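Local structure of glycerol-3-phosphate dehydrogenase [NAD(+)] (Dunaliella salina, 6IUY) at residues C350-H353 with Q354-H357; G388-I392 with S393-S397. The protein converts dihydroxyacetone phosphate to glycerol with fused dehydrogenase and phosphatase domains, probably reducing it with NADH to sn-glycerol 3-phosphate on the way. One frame throughout, in Å; residues are numbered along the deposited sequence.

Contact 1. Residues C350-H353 with Q354-H357. With NAD (nicotinamide-adenine-dinucleotide), chain C.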
# COMPACT_ATOMS: atom_id res chain seq x y z
N CYS A 350 -25.18 8.87 0.06
CA CYS A 350 -24.96 7.45 -0.24
C CYS A 350 -26.00 6.92 -1.23
O CYS A 350 -26.88 6.16 -0.86
CB CYS A 350 -24.98 6.62 1.03
SG CYS A 350 -24.31 4.94 0.81
N ALA A 351 -25.90 7.32 -2.49
CA ALA A 351 -26.83 6.85 -3.50
C ALA A 351 -26.01 6.41 -4.70
O ALA A 351 -24.93 6.95 -4.89
CB ALA A 351 -27.82 7.96 -3.90
N PRO A 352 -26.51 5.45 -5.50
CA PRO A 352 -25.78 5.02 -6.70
C PRO A 352 -25.36 6.23 -7.51
O PRO A 352 -26.17 7.14 -7.70
CB PRO A 352 -26.79 4.17 -7.46
CG PRO A 352 -27.67 3.62 -6.40
CD PRO A 352 -27.80 4.74 -5.37
N HIS A 353 -24.11 6.26 -7.97
CA HIS A 353 -23.55 7.54 -8.38
C HIS A 353 -24.16 8.18 -9.63
O HIS A 353 -24.01 9.37 -9.84
CB HIS A 353 -22.04 7.41 -8.58
CG HIS A 353 -21.66 6.76 -9.87
ND1 HIS A 353 -21.54 5.40 -10.01
CD2 HIS A 353 -21.33 7.29 -11.07
CE1 HIS A 353 -21.16 5.11 -11.24
NE2 HIS A 353 -21.04 6.25 -11.91
N GLN A 354 -24.87 7.41 -10.45
CA GLN A 354 -25.46 8.03 -11.65
C GLN A 354 -26.58 9.02 -11.30
O GLN A 354 -26.97 9.83 -12.13
CB GLN A 354 -26.01 6.97 -12.59
CG GLN A 354 -27.07 6.13 -11.96
CD GLN A 354 -26.51 4.84 -11.40
OE1 GLN A 354 -25.53 4.85 -10.65
NE2 GLN A 354 -27.14 3.72 -11.75
N PHE A 355 -27.07 8.95 -10.07
CA PHE A 355 -28.20 9.76 -9.63
C PHE A 355 -27.74 11.02 -8.92
O PHE A 355 -28.55 11.93 -8.65
CB PHE A 355 -29.12 8.95 -8.70
CG PHE A 355 -29.69 7.74 -9.35
CD1 PHE A 355 -30.32 7.84 -10.59
CD2 PHE A 355 -29.56 6.51 -8.77
CE1 PHE A 355 -30.82 6.72 -11.21
CE2 PHE A 355 -30.05 5.37 -9.39
CZ PHE A 355 -30.69 5.48 -10.61
N MET A 356 -26.44 11.09 -8.62
CA MET A 356 -25.96 12.08 -7.65
C MET A 356 -25.99 13.48 -8.20
O MET A 356 -26.28 14.42 -7.46
CB MET A 356 -24.54 11.75 -7.19
CG MET A 356 -24.54 10.89 -5.94
SD MET A 356 -25.23 11.78 -4.53
CE MET A 356 -25.55 10.41 -3.49
N HIS A 357 -25.69 13.61 -9.49
CA HIS A 357 -25.68 14.93 -10.10
C HIS A 357 -27.08 15.57 -10.02
O HIS A 357 -27.22 16.72 -9.62
CB HIS A 357 -25.20 14.84 -11.55
CG HIS A 357 -25.06 16.17 -12.22
ND1 HIS A 357 -24.18 17.13 -11.79
CD2 HIS A 357 -25.69 16.69 -13.30
CE1 HIS A 357 -24.26 18.20 -12.57
NE2 HIS A 357 -25.16 17.95 -13.50
PA NAD C . -27.96 0.04 -4.22
O1A NAD C . -28.52 -0.89 -3.22
O2A NAD C . -26.89 -0.57 -5.11
O5B NAD C . -29.13 0.59 -5.21
C5B NAD C . -30.50 0.61 -4.77
C4B NAD C . -30.99 2.07 -4.67
O4B NAD C . -31.06 2.60 -5.86
C3B NAD C . -32.44 2.08 -4.16
O3B NAD C . -32.53 2.45 -2.86
C2B NAD C . -33.15 3.11 -5.05
O2B NAD C . -33.96 4.02 -4.18
C1B NAD C . -32.18 3.72 -5.65
N9A NAD C . -32.63 4.22 -6.88
C8A NAD C . -33.14 3.53 -7.94
N7A NAD C . -33.44 4.44 -8.90
C5A NAD C . -33.14 5.68 -8.43
C6A NAD C . -33.26 6.95 -8.98
N6A NAD C . -33.78 7.26 -10.27
N1A NAD C . -32.86 8.02 -8.29
C2A NAD C . -32.35 7.86 -7.04
N3A NAD C . -32.24 6.63 -6.49
C4A NAD C . -32.63 5.54 -7.19
O3 NAD C . -27.34 1.29 -3.43
PN NAD C . -26.19 1.26 -2.31
O1N NAD C . -25.84 -0.16 -1.92
O2N NAD C . -26.62 2.03 -1.08
O5D NAD C . -24.90 1.89 -2.97
C5D NAD C . -24.83 3.27 -3.28
C4D NAD C . -23.34 3.66 -3.27
O4D NAD C . -22.71 3.05 -2.29
C3D NAD C . -22.71 3.16 -4.55
O3D NAD C . -21.97 4.15 -5.08
C2D NAD C . -21.80 1.98 -4.12
O2D NAD C . -20.70 1.87 -5.12
C1D NAD C . -21.42 2.31 -2.92
N1N NAD C . -21.06 1.21 -2.05
C2N NAD C . -21.81 0.05 -1.98
C3N NAD C . -21.43 -0.98 -1.12
C7N NAD C . -22.27 -2.27 -1.09
O7N NAD C . -21.83 -3.29 -0.58
N7N NAD C . -23.60 -2.24 -1.66
C4N NAD C . -20.30 -0.87 -0.33
C5N NAD C . -19.57 0.30 -0.37
C6N NAD C . -19.96 1.33 -1.23
O HOH W 1 -24.31 11.67 -11.04
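In the NAD-binding Rossmann domain, the turn in which Pro352 meets Phe355 leads from strand 346-349 into helix 356-366 and carries one wall of the cofactor pocket. Phe355 N donates to Pro352 O over 3.1 Å, nearly straight at 165°. Met356 N follows with a bond to His353 O, approaching from well above the carbonyl plane; a water donates to that oxygen at 2.6 Å and accepts from His357 N, bridging the two.

The Phe355 ring lies with one face over the adenine. Base atom C6A of NAD lies 3.2 Å above the phenyl plane, over its centre, while CG of Gln354 covers the opposite face. Gln354 reaches this place with CG lodged between its backbone N and carbonyl carbon (chi1 60°). A bend at chi2 then carries OE1 back to within 3.5 Å of Pro352 CB, where Gln563 supplies its hydrogen bond. Pro352 CB also rests 3.9 Å from Phe355 CD2, and Pro352 CG touches ribose O4B of NAD at 3.6 Å. Farther back along the loop, Met356 CE presses tightly on Ala351 CB, 3.4 Å away.

Cys350 packs on Trp267 and Ala268 of helix 266-282, His353 is held by Gln563 and by Glu570 of helix 564-577, and Met356 faces helix 392-400.

Contact 2. Residues G388-I392 with S393-S397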
# COMPACT_ATOMS: atom_id res chain seq x y z
N GLY A 388 -12.50 15.88 -17.56
CA GLY A 388 -11.84 15.45 -16.34
C GLY A 388 -12.75 14.70 -15.37
O GLY A 388 -13.98 14.68 -15.53
N PRO A 389 -12.15 14.07 -14.37
CA PRO A 389 -12.96 13.39 -13.34
C PRO A 389 -13.55 14.33 -12.31
O PRO A 389 -12.81 15.15 -11.74
CB PRO A 389 -11.94 12.46 -12.67
CG PRO A 389 -10.65 13.18 -12.83
CD PRO A 389 -10.71 13.84 -14.18
N GLN A 390 -14.85 14.22 -12.05
CA GLN A 390 -15.44 14.89 -10.90
C GLN A 390 -15.97 13.82 -9.96
O GLN A 390 -16.94 13.13 -10.29
CB GLN A 390 -16.56 15.85 -11.34
CG GLN A 390 -17.37 16.43 -10.19
CD GLN A 390 -18.48 17.38 -10.66
OE1 GLN A 390 -19.45 16.96 -11.29
NE2 GLN A 390 -18.35 18.66 -10.33
N LEU A 391 -15.34 13.64 -8.80
CA LEU A 391 -15.81 12.64 -7.85
C LEU A 391 -16.98 13.21 -7.05
O LEU A 391 -17.23 14.41 -7.08
CB LEU A 391 -14.68 12.18 -6.92
CG LEU A 391 -13.45 11.69 -7.68
CD1 LEU A 391 -12.34 11.22 -6.75
CD2 LEU A 391 -13.87 10.60 -8.65
N ILE A 392 -17.69 12.36 -6.32
CA ILE A 392 -18.89 12.86 -5.67
C ILE A 392 -18.57 14.01 -4.71
O ILE A 392 -19.32 14.99 -4.64
CB ILE A 392 -19.62 11.76 -4.93
CG1 ILE A 392 -19.87 10.59 -5.87
CG2 ILE A 392 -20.97 12.32 -4.37
CD1 ILE A 392 -20.32 11.04 -7.26
N SER A 393 -17.46 13.91 -3.98
CA SER A 393 -17.16 14.93 -3.00
C SER A 393 -16.86 16.27 -3.69
O SER A 393 -17.17 17.33 -3.15
CB SER A 393 -15.99 14.51 -2.10
OG SER A 393 -14.76 14.92 -2.67
N GLN A 394 -16.29 16.22 -4.89
CA GLN A 394 -16.04 17.46 -5.61
C GLN A 394 -17.35 18.00 -6.16
O GLN A 394 -17.51 19.20 -6.33
CB GLN A 394 -15.03 17.27 -6.75
CG GLN A 394 -13.72 16.57 -6.35
CD GLN A 394 -12.85 16.26 -7.56
OE1 GLN A 394 -13.25 15.52 -8.46
NE2 GLN A 394 -11.67 16.85 -7.60
N MET A 395 -18.28 17.10 -6.44
CA MET A 395 -19.58 17.47 -6.98
C MET A 395 -20.39 18.20 -5.93
O MET A 395 -21.06 19.19 -6.21
CB MET A 395 -20.32 16.24 -7.48
CG MET A 395 -21.72 16.53 -7.96
SD MET A 395 -22.63 15.00 -8.29
CE MET A 395 -21.70 14.35 -9.67
N VAL A 396 -20.31 17.71 -4.69
CA VAL A 396 -21.07 18.29 -3.60
C VAL A 396 -20.56 19.68 -3.26
O VAL A 396 -21.35 20.61 -3.04
CB VAL A 396 -21.02 17.40 -2.37
CG1 VAL A 396 -21.49 18.17 -1.13
CG2 VAL A 396 -21.85 16.15 -2.60
N SER A 397 -19.24 19.83 -3.23
CA SER A 397 -18.63 21.12 -2.93
C SER A 397 -18.97 22.16 -3.98
O SER A 397 -19.40 23.26 -3.66
CB SER A 397 -17.10 20.97 -2.81
OG SER A 397 -16.77 20.21 -1.66
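Leu391 and Gln394 show how a side chain from the first turn of a helix can reach back to the amide of its N-cap residue. The hydrogen bonds come first. Leu391 N donates to Gln394 OE1 over 2.8 Å at 166°, lying in the carbonyl plane on a lone pair of the amide. Gln394 is extended beyond CG, and because CG stands beside its own backbone N (chi1 -51°), the chain runs back to the Leu391 amide. The carbonyl of the same N-cap residue, Leu391 O, accepts from Met395 N at 3.0 Å, nearly along the C=O axis, with a weak additional bond from Gln394 N. Val396 N to Ile392 O, 2.9 Å, continues the helical ladder.

The remaining contacts are van der Waals ones. Gln390, fully extended, crosses Met395 at about a right angle, its CD lying 3.8 Å from Met395 CB; its OE1 bonds Arg383 on strand 382-385 and also meets Met395 CE at 3.8 Å. Looser contacts join Ile392 CD1 to Met395 CE and Ile392 CG2 to Val396 CG2, each 4.3 Å.

With the N3 side chain accepting from the N-cap amide, the pattern is one half of a capping box, the N-cap leucine having no polar group to return the bond. It marks the transition from hairpin strand to helix, where the axes of strand 388-391 and residues 393-397 of the helix stand 77° apart.

Contact 1 and contact 2, their centres 11 Å apart, follow one another along the chain, and both lie where it passes into a helix of the same dehydrogenase domain. Their helices meet directly: Met395 SD lies 3.5 Å from His357 CA, and Ile392 CG2 lies 4.2 Å from Met356 CG. Ile392 CD1 also reaches His353 CB at 4.2 Å, so the capped helix of contact 2 backs the turn of contact 1. Cys350, Ala351, Pro352 and Phe355 of contact 1 line the NAD pocket, whereas the Ile392 side chain remains about 7 Å from NAD. From bound dihydroxyacetone phosphate, the His353 side chain is about 8 Å away and that of Ile392 about 11 Å, which makes contact 2 a layer behind the pocket.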